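Local coordinates for KaiC-like domain-containing protein (Pyrococcus horikoshii, PDB 3BS4), which is of unknown function but is probably related to KaiC and other RecA-like ATPases, at residues 21-32 against 202-213; 219-227 against 237-245. All coordinates share one frame; numbering follows the deposited sequence.

Interaction 1. Residues 21-32 against 202-213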
loop_
_atom_site.group_PDB
_atom_site.type_symbol
_atom_site.label_atom_id
_atom_site.label_comp_id
_atom_site.label_asym_id
_atom_site.label_seq_id
_atom_site.Cartn_x
_atom_site.Cartn_y
_atom_site.Cartn_z
ATOM N N SER A 21 11.514 1.745 3.794
ATOM C CA SER A 21 11.504 0.860 2.654
ATOM C C SER A 21 10.199 0.982 1.876
ATOM O O SER A 21 9.186 1.430 2.417
ATOM C CB SER A 21 11.684 -0.577 3.128
ATOM O OG SER A 21 13.003 -0.740 3.654
ATOM N N LEU A 22 10.257 0.559 0.612
ATOM C CA LEU A 22 9.069 0.330 -0.197
ATOM C C LEU A 22 8.908 -1.179 -0.305
ATOM O O LEU A 22 9.849 -1.885 -0.692
ATOM C CB LEU A 22 9.240 0.934 -1.595
ATOM C CG LEU A 22 8.149 0.649 -2.633
ATOM C CD1 LEU A 22 6.752 1.120 -2.173
ATOM C CD2 LEU A 22 8.558 1.312 -3.933
ATOM N N ILE A 23 7.713 -1.660 0.053
ATOM C CA ILE A 23 7.372 -3.081 0.012
ATOM C C ILE A 23 6.310 -3.283 -1.055
ATOM O O ILE A 23 5.259 -2.656 -1.019
ATOM C CB ILE A 23 6.772 -3.554 1.359
ATOM C CG1 ILE A 23 7.792 -3.425 2.493
ATOM C CG2 ILE A 23 6.295 -5.004 1.276
ATOM C CD1 ILE A 23 7.744 -2.085 3.203
ATOM N N LEU A 24 6.574 -4.195 -1.979
ATOM C CA LEU A 24 5.561 -4.617 -2.943
ATOM C C LEU A 24 4.947 -5.927 -2.512
ATOM O O LEU A 24 5.656 -6.908 -2.313
ATOM C CB LEU A 24 6.177 -4.791 -4.335
ATOM C CG LEU A 24 5.207 -5.278 -5.418
ATOM C CD1 LEU A 24 4.105 -4.216 -5.764
ATOM C CD2 LEU A 24 6.012 -5.643 -6.663
ATOM N N ILE A 25 3.618 -5.955 -2.389
ATOM C CA ILE A 25 2.880 -7.205 -2.221
ATOM C C ILE A 25 2.296 -7.491 -3.604
ATOM O O ILE A 25 1.396 -6.779 -4.084
ATOM C CB ILE A 25 1.721 -7.088 -1.185
ATOM C CG1 ILE A 25 2.243 -6.641 0.193
ATOM C CG2 ILE A 25 0.988 -8.421 -1.115
ATOM C CD1 ILE A 25 3.359 -7.465 0.745
ATOM N N HIS A 26 2.839 -8.507 -4.262
ATOM C CA HIS A 26 2.349 -8.921 -5.571
ATOM C C HIS A 26 1.390 -10.091 -5.397
ATOM O O HIS A 26 1.829 -11.241 -5.166
ATOM C CB HIS A 26 3.506 -9.284 -6.484
ATOM C CG HIS A 26 3.072 -9.738 -7.849
ATOM N ND1 HIS A 26 3.888 -10.473 -8.683
ATOM C CD2 HIS A 26 1.900 -9.571 -8.516
ATOM C CE1 HIS A 26 3.239 -10.743 -9.802
ATOM N NE2 HIS A 26 2.033 -10.202 -9.729
ATOM N N GLU A 27 0.090 -9.801 -5.489
ATOM C CA GLU A 27 -0.947 -10.840 -5.382
ATOM C C GLU A 27 -1.108 -11.409 -6.793
ATOM O O GLU A 27 -1.808 -10.818 -7.620
ATOM C CB GLU A 27 -2.269 -10.260 -4.844
ATOM C CG GLU A 27 -3.365 -11.335 -4.717
ATOM C CD GLU A 27 -4.769 -10.783 -4.470
ATOM O OE1 GLU A 27 -5.339 -10.181 -5.413
ATOM O OE2 GLU A 27 -5.338 -10.979 -3.363
ATOM N N GLU A 28 -0.421 -12.508 -7.085
ATOM C CA GLU A 28 -0.368 -13.018 -8.467
ATOM C C GLU A 28 -1.737 -13.511 -8.983
ATOM O O GLU A 28 -2.060 -13.387 -10.183
ATOM C CB GLU A 28 0.692 -14.107 -8.578
ATOM C CG GLU A 28 0.982 -14.542 -10.001
ATOM C CD GLU A 28 2.068 -15.589 -10.034
ATOM O OE1 GLU A 28 1.882 -16.666 -9.425
ATOM O OE2 GLU A 28 3.115 -15.324 -10.658
ATOM N N ASP A 29 -2.527 -14.089 -8.084
ATOM C CA ASP A 29 -3.901 -14.486 -8.416
ATOM C C ASP A 29 -4.861 -14.163 -7.281
ATOM O O ASP A 29 -4.485 -14.157 -6.097
ATOM C CB ASP A 29 -3.978 -15.963 -8.791
ATOM C CG ASP A 29 -3.618 -16.875 -7.642
ATOM O OD1 ASP A 29 -2.453 -17.325 -7.595
ATOM O OD2 ASP A 29 -4.496 -17.126 -6.789
ATOM N N ALA A 30 -6.122 -13.907 -7.634
ATOM C CA ALA A 30 -7.084 -13.441 -6.674
ATOM C C ALA A 30 -7.381 -14.450 -5.575
ATOM O O ALA A 30 -7.624 -14.054 -4.447
ATOM C CB ALA A 30 -8.405 -12.998 -7.376
ATOM N N SER A 31 -7.346 -15.741 -5.907
ATOM C CA SER A 31 -7.668 -16.782 -4.927
ATOM C C SER A 31 -6.656 -16.803 -3.793
ATOM O O SER A 31 -6.964 -17.260 -2.703
ATOM C CB SER A 31 -7.731 -18.170 -5.588
ATOM O OG SER A 31 -8.736 -18.188 -6.591
ATOM N N SER A 32 -5.455 -16.282 -4.031
ATOM C CA SER A 32 -4.432 -16.319 -2.965
ATOM C C SER A 32 -4.779 -15.443 -1.762
ATOM O O SER A 32 -4.233 -15.637 -0.673
ATOM C CB SER A 32 -3.064 -15.912 -3.515
ATOM O OG SER A 32 -3.015 -14.515 -3.791
ATOM N N TYR A 202 8.742 -4.074 -9.472
ATOM C CA TYR A 202 9.652 -4.975 -8.755
ATOM C C TYR A 202 11.000 -4.292 -8.518
ATOM O O TYR A 202 11.588 -4.382 -7.423
ATOM C CB TYR A 202 9.907 -6.244 -9.564
ATOM C CG TYR A 202 9.000 -7.420 -9.274
ATOM C CD1 TYR A 202 7.603 -7.285 -9.251
ATOM C CD2 TYR A 202 9.537 -8.689 -9.073
ATOM C CE1 TYR A 202 6.773 -8.389 -9.004
ATOM C CE2 TYR A 202 8.714 -9.790 -8.816
ATOM C CZ TYR A 202 7.343 -9.639 -8.782
ATOM O OH TYR A 202 6.578 -10.757 -8.546
ATOM N N ARG A 203 11.516 -3.634 -9.555
ATOM C CA ARG A 203 12.839 -3.016 -9.443
ATOM C C ARG A 203 12.841 -1.900 -8.402
ATOM O O ARG A 203 13.811 -1.728 -7.634
ATOM C CB ARG A 203 13.308 -2.530 -10.832
ATOM C CG ARG A 203 14.574 -1.659 -10.833
ATOM C CD ARG A 203 15.791 -2.414 -10.296
ATOM N NE ARG A 203 16.113 -3.539 -11.161
ATOM C CZ ARG A 203 17.189 -4.313 -11.031
ATOM N NH1 ARG A 203 18.085 -4.085 -10.069
ATOM N NH2 ARG A 203 17.379 -5.309 -11.883
ATOM N N ARG A 204 11.751 -1.141 -8.354
ATOM C CA ARG A 204 11.669 0.025 -7.480
ATOM C C ARG A 204 11.502 -0.356 -6.012
ATOM O O ARG A 204 11.960 0.364 -5.109
ATOM C CB ARG A 204 10.519 0.931 -7.932
ATOM C CG ARG A 204 10.818 1.613 -9.250
ATOM C CD ARG A 204 9.601 2.326 -9.783
ATOM N NE ARG A 204 9.805 2.771 -11.160
ATOM C CZ ARG A 204 10.553 3.823 -11.503
ATOM N NH1 ARG A 204 11.170 4.555 -10.580
ATOM N NH2 ARG A 204 10.683 4.156 -12.779
ATOM N N ALA A 205 10.834 -1.475 -5.768
ATOM C CA ALA A 205 10.605 -1.950 -4.394
ATOM C C ALA A 205 11.872 -2.473 -3.707
ATOM O O ALA A 205 12.727 -3.094 -4.355
ATOM C CB ALA A 205 9.532 -3.021 -4.386
ATOM N N ASP A 206 11.973 -2.250 -2.399
ATOM C CA ASP A 206 13.069 -2.835 -1.618
ATOM C C ASP A 206 12.773 -4.274 -1.234
ATOM O O ASP A 206 13.686 -5.121 -1.167
ATOM C CB ASP A 206 13.347 -1.999 -0.374
ATOM C CG ASP A 206 13.687 -0.570 -0.718
ATOM O OD1 ASP A 206 14.742 -0.337 -1.372
ATOM O OD2 ASP A 206 12.888 0.325 -0.362
ATOM N N TYR A 207 11.496 -4.546 -0.952
ATOM C CA TYR A 207 11.036 -5.900 -0.662
ATOM C C TYR A 207 9.968 -6.268 -1.671
ATOM O O TYR A 207 9.153 -5.428 -2.002
ATOM C CB TYR A 207 10.385 -5.990 0.721
ATOM C CG TYR A 207 11.291 -5.691 1.888
ATOM C CD1 TYR A 207 11.807 -6.723 2.679
ATOM C CD2 TYR A 207 11.583 -4.375 2.242
ATOM C CE1 TYR A 207 12.635 -6.431 3.779
ATOM C CE2 TYR A 207 12.400 -4.079 3.326
ATOM C CZ TYR A 207 12.918 -5.106 4.085
ATOM O OH TYR A 207 13.737 -4.779 5.168
ATOM N N VAL A 208 9.978 -7.515 -2.139
ATOM C CA VAL A 208 8.869 -8.009 -2.952
ATOM C C VAL A 208 8.427 -9.338 -2.371
ATOM O O VAL A 208 9.228 -10.287 -2.295
ATOM C CB VAL A 208 9.259 -8.239 -4.423
ATOM C CG1 VAL A 208 8.054 -8.819 -5.188
ATOM C CG2 VAL A 208 9.755 -6.939 -5.068
ATOM N N LEU A 209 7.157 -9.397 -1.972
ATOM C CA LEU A 209 6.496 -10.635 -1.542
ATOM C C LEU A 209 5.428 -10.970 -2.560
ATOM O O LEU A 209 4.600 -10.116 -2.882
ATOM C CB LEU A 209 5.837 -10.452 -0.171
ATOM C CG LEU A 209 6.723 -9.934 0.974
ATOM C CD1 LEU A 209 5.954 -9.937 2.309
ATOM C CD2 LEU A 209 8.018 -10.699 1.087
ATOM N N LYS A 210 5.435 -12.205 -3.051
ATOM C CA LYS A 210 4.464 -12.621 -4.072
ATOM C C LYS A 210 3.576 -13.690 -3.472
ATOM O O LYS A 210 4.078 -14.643 -2.883
ATOM C CB LYS A 210 5.175 -13.195 -5.294
ATOM C CG LYS A 210 4.219 -13.658 -6.375
ATOM C CD LYS A 210 4.959 -13.878 -7.672
ATOM C CE LYS A 210 5.452 -15.293 -7.808
ATOM N NZ LYS A 210 6.009 -15.513 -9.192
ATOM N N THR A 211 2.260 -13.518 -3.593
ATOM C CA THR A 211 1.335 -14.565 -3.136
ATOM C C THR A 211 0.713 -15.265 -4.331
ATOM O O THR A 211 0.501 -14.669 -5.393
ATOM C CB THR A 211 0.228 -14.024 -2.216
ATOM O OG1 THR A 211 -0.662 -13.167 -2.954
ATOM C CG2 THR A 211 0.829 -13.260 -1.041
ATOM N N ARG A 212 0.437 -16.550 -4.159
ATOM C CA ARG A 212 -0.142 -17.337 -5.245
ATOM C C ARG A 212 -0.823 -18.565 -4.686
ATOM O O ARG A 212 -0.529 -18.980 -3.569
ATOM C CB ARG A 212 0.934 -17.752 -6.235
ATOM C CG ARG A 212 1.995 -18.658 -5.632
ATOM C CD ARG A 212 2.914 -19.179 -6.710
ATOM N NE ARG A 212 3.832 -20.197 -6.201
ATOM C CZ ARG A 212 4.950 -20.559 -6.826
ATOM N NH1 ARG A 212 5.295 -19.988 -7.972
ATOM N NH2 ARG A 212 5.728 -21.495 -6.297
ATOM N N SER A 213 -1.724 -19.131 -5.482
ATOM C CA SER A 213 -2.509 -20.301 -5.104
ATOM C C SER A 213 -2.080 -21.509 -5.925
ATOM O O SER A 213 -1.633 -21.373 -7.066
ATOM C CB SER A 213 -3.997 -20.042 -5.395
ATOM O OG SER A 213 -4.469 -18.878 -4.730
HETATM O O HOH W 1 3.983 -18.335 -9.727
#

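Interaction 2. Residues 219-227 against 237-245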
loop_
_atom_site.group_PDB
_atom_site.type_symbol
_atom_site.label_atom_id
_atom_site.label_comp_id
_atom_site.label_asym_id
_atom_site.label_seq_id
_atom_site.Cartn_x
_atom_site.Cartn_y
_atom_site.Cartn_z
ATOM N N GLY A 219 -7.773 -29.463 -1.879
ATOM C CA GLY A 219 -8.092 -28.070 -1.563
ATOM C C GLY A 219 -7.020 -27.107 -2.044
ATOM O O GLY A 219 -6.009 -27.518 -2.585
ATOM N N ILE A 220 -7.274 -25.819 -1.856
ATOM C CA ILE A 220 -6.346 -24.772 -2.279
ATOM C C ILE A 220 -5.189 -24.678 -1.283
ATOM O O ILE A 220 -5.400 -24.785 -0.065
ATOM C CB ILE A 220 -7.105 -23.405 -2.392
ATOM C CG1 ILE A 220 -6.183 -22.277 -2.858
ATOM C CG2 ILE A 220 -7.779 -23.026 -1.053
ATOM C CD1 ILE A 220 -6.945 -20.989 -3.192
ATOM N N LYS A 221 -3.973 -24.532 -1.812
ATOM C CA LYS A 221 -2.779 -24.239 -1.023
ATOM C C LYS A 221 -2.371 -22.812 -1.390
ATOM O O LYS A 221 -2.247 -22.483 -2.576
ATOM C CB LYS A 221 -1.648 -25.212 -1.363
ATOM C CG LYS A 221 -0.372 -24.976 -0.570
ATOM C CD LYS A 221 0.723 -25.923 -1.013
ATOM C CE LYS A 221 1.980 -25.727 -0.176
ATOM N NZ LYS A 221 2.982 -26.817 -0.461
ATOM N N ARG A 222 -2.201 -21.969 -0.377
ATOM C CA ARG A 222 -1.795 -20.581 -0.605
ATOM C C ARG A 222 -0.351 -20.411 -0.155
ATOM O O ARG A 222 0.019 -20.876 0.922
ATOM C CB ARG A 222 -2.733 -19.625 0.122
ATOM C CG ARG A 222 -4.160 -19.603 -0.435
ATOM C CD ARG A 222 -5.051 -18.669 0.365
ATOM N NE ARG A 222 -6.336 -18.492 -0.302
ATOM C CZ ARG A 222 -7.452 -19.123 0.031
ATOM N NH1 ARG A 222 -7.470 -19.971 1.061
ATOM N NH2 ARG A 222 -8.564 -18.884 -0.653
ATOM N N GLU A 223 0.456 -19.766 -1.006
ATOM C CA GLU A 223 1.877 -19.583 -0.732
ATOM C C GLU A 223 2.319 -18.135 -0.826
ATOM O O GLU A 223 1.862 -17.396 -1.701
ATOM C CB GLU A 223 2.700 -20.385 -1.731
ATOM C CG GLU A 223 2.564 -21.866 -1.532
ATOM C CD GLU A 223 3.469 -22.634 -2.448
ATOM O OE1 GLU A 223 3.172 -22.694 -3.665
ATOM O OE2 GLU A 223 4.480 -23.170 -1.944
ATOM N N LEU A 224 3.227 -17.755 0.066
ATOM C CA LEU A 224 3.875 -16.442 -0.006
ATOM C C LEU A 224 5.353 -16.650 -0.266
ATOM O O LEU A 224 6.019 -17.371 0.486
ATOM C CB LEU A 224 3.653 -15.665 1.285
ATOM C CG LEU A 224 4.172 -14.220 1.347
ATOM C CD1 LEU A 224 3.331 -13.416 2.335
ATOM C CD2 LEU A 224 5.652 -14.173 1.721
ATOM N N LEU A 225 5.855 -16.038 -1.334
ATOM C CA LEU A 225 7.253 -16.185 -1.733
ATOM C C LEU A 225 8.011 -14.894 -1.479
ATOM O O LEU A 225 7.562 -13.829 -1.889
ATOM C CB LEU A 225 7.332 -16.518 -3.220
ATOM C CG LEU A 225 7.052 -17.937 -3.726
ATOM C CD1 LEU A 225 5.691 -18.456 -3.317
ATOM C CD2 LEU A 225 7.181 -17.944 -5.250
ATOM N N VAL A 226 9.161 -14.989 -0.811
ATOM C CA VAL A 226 9.974 -13.812 -0.564
ATOM C C VAL A 226 10.904 -13.667 -1.759
ATOM O O VAL A 226 11.945 -14.322 -1.844
ATOM C CB VAL A 226 10.750 -13.880 0.775
ATOM C CG1 VAL A 226 11.460 -12.552 1.031
ATOM C CG2 VAL A 226 9.791 -14.230 1.937
ATOM N N ILE A 227 10.490 -12.837 -2.709
ATOM C CA ILE A 227 11.198 -12.692 -3.981
ATOM C C ILE A 227 12.442 -11.795 -3.861
ATOM O O ILE A 227 13.481 -12.071 -4.479
ATOM C CB ILE A 227 10.229 -12.150 -5.089
ATOM C CG1 ILE A 227 9.090 -13.141 -5.406
ATOM C CG2 ILE A 227 10.967 -11.798 -6.374
ATOM C CD1 ILE A 227 9.546 -14.571 -5.744
ATOM N N VAL A 237 12.950 -18.041 0.455
ATOM C CA VAL A 237 12.062 -18.264 1.598
ATOM C C VAL A 237 10.616 -18.320 1.101
ATOM O O VAL A 237 10.169 -17.424 0.378
ATOM C CB VAL A 237 12.226 -17.174 2.685
ATOM C CG1 VAL A 237 11.341 -17.459 3.891
ATOM C CG2 VAL A 237 13.694 -17.080 3.140
ATOM N N ARG A 238 9.914 -19.391 1.466
ATOM C CA ARG A 238 8.535 -19.606 1.037
ATOM C C ARG A 238 7.712 -20.020 2.236
ATOM O O ARG A 238 8.173 -20.800 3.084
ATOM C CB ARG A 238 8.436 -20.700 -0.037
ATOM C CG ARG A 238 9.293 -20.479 -1.264
ATOM C CD ARG A 238 9.431 -21.777 -2.043
ATOM N NE ARG A 238 8.126 -22.321 -2.401
ATOM C CZ ARG A 238 7.657 -22.393 -3.644
ATOM N NH1 ARG A 238 8.392 -21.968 -4.669
ATOM N NH2 ARG A 238 6.450 -22.902 -3.861
ATOM N N PHE A 239 6.481 -19.524 2.291
ATOM C CA PHE A 239 5.562 -19.873 3.358
ATOM C C PHE A 239 4.270 -20.407 2.779
ATOM O O PHE A 239 3.801 -19.922 1.739
ATOM C CB PHE A 239 5.186 -18.637 4.166
ATOM C CG PHE A 239 6.339 -17.945 4.804
ATOM C CD1 PHE A 239 6.692 -18.230 6.125
ATOM C CD2 PHE A 239 7.057 -16.968 4.106
ATOM C CE1 PHE A 239 7.758 -17.563 6.723
ATOM C CE2 PHE A 239 8.126 -16.301 4.696
ATOM C CZ PHE A 239 8.482 -16.604 6.003
ATOM N N GLU A 240 3.689 -21.401 3.448
ATOM C CA GLU A 240 2.282 -21.724 3.205
ATOM C C GLU A 240 1.479 -20.900 4.185
ATOM O O GLU A 240 1.926 -20.681 5.308
ATOM C CB GLU A 240 1.965 -23.213 3.420
ATOM C CG GLU A 240 0.480 -23.521 3.058
ATOM C CD GLU A 240 0.076 -24.989 3.138
ATOM O OE1 GLU A 240 0.955 -25.861 3.316
ATOM O OE2 GLU A 240 -1.144 -25.255 3.001
ATOM N N TYR A 241 0.295 -20.433 3.785
ATOM C CA TYR A 241 -0.557 -19.735 4.753
ATOM C C TYR A 241 -2.032 -20.089 4.635
ATOM O O TYR A 241 -2.488 -20.620 3.613
ATOM C CB TYR A 241 -0.348 -18.205 4.708
ATOM C CG TYR A 241 -0.734 -17.538 3.397
ATOM C CD1 TYR A 241 -2.014 -17.031 3.210
ATOM C CD2 TYR A 241 0.199 -17.388 2.377
ATOM C CE1 TYR A 241 -2.386 -16.422 2.003
ATOM C CE2 TYR A 241 -0.139 -16.760 1.187
ATOM C CZ TYR A 241 -1.432 -16.291 1.010
ATOM O OH TYR A 241 -1.757 -15.664 -0.180
ATOM N N GLU A 242 -2.749 -19.837 5.719
ATOM C CA GLU A 242 -4.206 -19.863 5.727
ATOM C C GLU A 242 -4.685 -18.739 6.622
ATOM O O GLU A 242 -3.875 -17.984 7.139
ATOM C CB GLU A 242 -4.734 -21.206 6.215
ATOM C CG GLU A 242 -4.241 -21.612 7.564
ATOM C CD GLU A 242 -4.490 -23.094 7.847
ATOM O OE1 GLU A 242 -5.106 -23.803 7.015
ATOM O OE2 GLU A 242 -4.065 -23.530 8.923
ATOM N N PHE A 243 -5.997 -18.626 6.788
ATOM C CA PHE A 243 -6.547 -17.542 7.598
ATOM C C PHE A 243 -7.331 -18.105 8.759
ATOM O O PHE A 243 -8.108 -19.033 8.586
ATOM C CB PHE A 243 -7.445 -16.658 6.743
ATOM C CG PHE A 243 -6.706 -15.967 5.623
ATOM C CD1 PHE A 243 -6.135 -14.710 5.823
ATOM C CD2 PHE A 243 -6.559 -16.576 4.386
ATOM C CE1 PHE A 243 -5.435 -14.060 4.788
ATOM C CE2 PHE A 243 -5.859 -15.939 3.349
ATOM C CZ PHE A 243 -5.299 -14.677 3.553
ATOM N N LYS A 244 -7.110 -17.544 9.938
ATOM C CA LYS A 244 -7.988 -17.811 11.071
ATOM C C LYS A 244 -8.804 -16.543 11.276
ATOM O O LYS A 244 -8.310 -15.562 11.826
ATOM C CB LYS A 244 -7.149 -18.123 12.299
ATOM C CG LYS A 244 -7.976 -18.498 13.523
ATOM C CD LYS A 244 -7.094 -18.708 14.733
ATOM C CE LYS A 244 -7.953 -19.094 15.938
ATOM N NZ LYS A 244 -7.163 -19.915 16.910
ATOM N N GLY A 245 -10.043 -16.553 10.803
ATOM C CA GLY A 245 -10.810 -15.310 10.717
ATOM C C GLY A 245 -10.066 -14.434 9.727
ATOM O O GLY A 245 -9.843 -14.835 8.590
HETATM O O HOH W 2 -2.677 -23.031 2.305
HETATM O O HOH W 3 -5.236 -21.045 2.741
HETATM O O HOH W 4 13.742 -15.437 -0.175
#

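Interaction 1. Residues 21-32 against 202-213
Leu24 and His26 each bond through both their N and O to strand 207-213, which runs beside strand 22-27 in the same direction, the axes 16° apart, with Ile23 to Glu27 paired one to one with Tyr207 to Thr211. Where the pairing starts, the O of Leu22 accepts from both Asp206 N and Tyr207 N, while Asp206 OD2 turns its anti lone pair to Leu22 N at 2.8 Å, joining the turn after helix 195-204 to the strand.

Apolar contacts lie on both faces. Ile25 CD1 rests beside Leu209 CD1 (3.9 Å), and Ile23 CG1 meets the ring of Tyr207 on the same face. On the other, Leu24 CD2 reaches Tyr202 CD1 at 3.5 Å, and Val208 CG1 lies over one face of that phenol ring.

This is the last parallel pairing before the antiparallel edge of the sheet, in an arrangement consistent with a RecA-like alpha/beta fold. The segment after strand 22-27 leads into helix 34-47, which would be the P-loop position in RecA-like relatives; only part of the usual motif is recognisable in its sequence.

Polar side chains take over toward the C-terminal ends. Tyr202 OH and His26 ND1 share a hydrogen bond of 2.7 Å, the oxygen lying in the imidazole plane and the two rings turned 77° to each other; His26 NE2 bonds to Gly191 O. Asp29, its CG between the backbone N and the carbonyl carbon (chi1 64°), offers two syn lone pairs to one residue: OD1 to Ser213 N (2.9 Å), OD2 to Ser213 OG (2.7 Å). Thr211 OG1 donates to Ser32 OG (2.8 Å), which in turn donates to the carbonyl O of Asp29.

The charged pair is Lys210 and Glu28: NZ approaches OE2 from above the carboxylate plane, at 3.2 Å. A water joins Glu28 OE1 to Arg212 NH1.

Interaction 2. Residues 219-227 against 237-245
Leu224 and Phe239 lie side by side at the middle of the contact, with Leu224 CD2 3.9 Å from Phe239 CD2. Val226 CG2 meets the edge of the same phenyl ring at CE2 (3.8 Å), and Phe239 also packs on Leu10 of helix 8-14. Along the same face, a chi1 of 64° places the Tyr241 ring over its own backbone and lays it across strand 219-227: Arg222 CB sits over one face in a CH-pi contact, 3.8 Å from the centroid, and the N of Leu224 lies at the ring edge.

Around this centre, Leu224 and Phe239 exchange two backbone bonds, and Val226 N donates to Val237 O (2.9 Å). Water bridges Val226 O to Val237 N, and another links Arg222 N with Tyr241 O and Glu240 OE2.

The opposite face is largely charged. Arg238, bent at chi3, carries NH2 to Glu223 OE2 at 2.8 Å, above the carboxylate plane, while Leu225 CG lies over one face of the guanidinium, toward its rim. Glu240 OE1 pairs with Arg251. The whole is an antiparallel beta hairpin whose strand segments run at 137° to each other, well short of exactly antiparallel.

How the interactions relate
The two contacts follow one another along the chain, both segments of interaction 1 preceding those of interaction 2, and their centres lie about 13 Å apart on one side of the molecule. Both belong to the same mixed sheet: strand 207-216 is the parallel neighbour of strand 22-27 and the antiparallel neighbour of strand 219-228, so it turns the parallel core into the antiparallel edge that ends at strand 247-252. The two contacts also meet directly. Lys210 O lies 2.7 Å from Leu225 N, a probable backbone bond, and Tyr241 OH is probably hydrogen-bonded to Ser32 O, 2.5 Å away. The hairpin thus meets the chain that leads from strand 22-27 into helix 34-47.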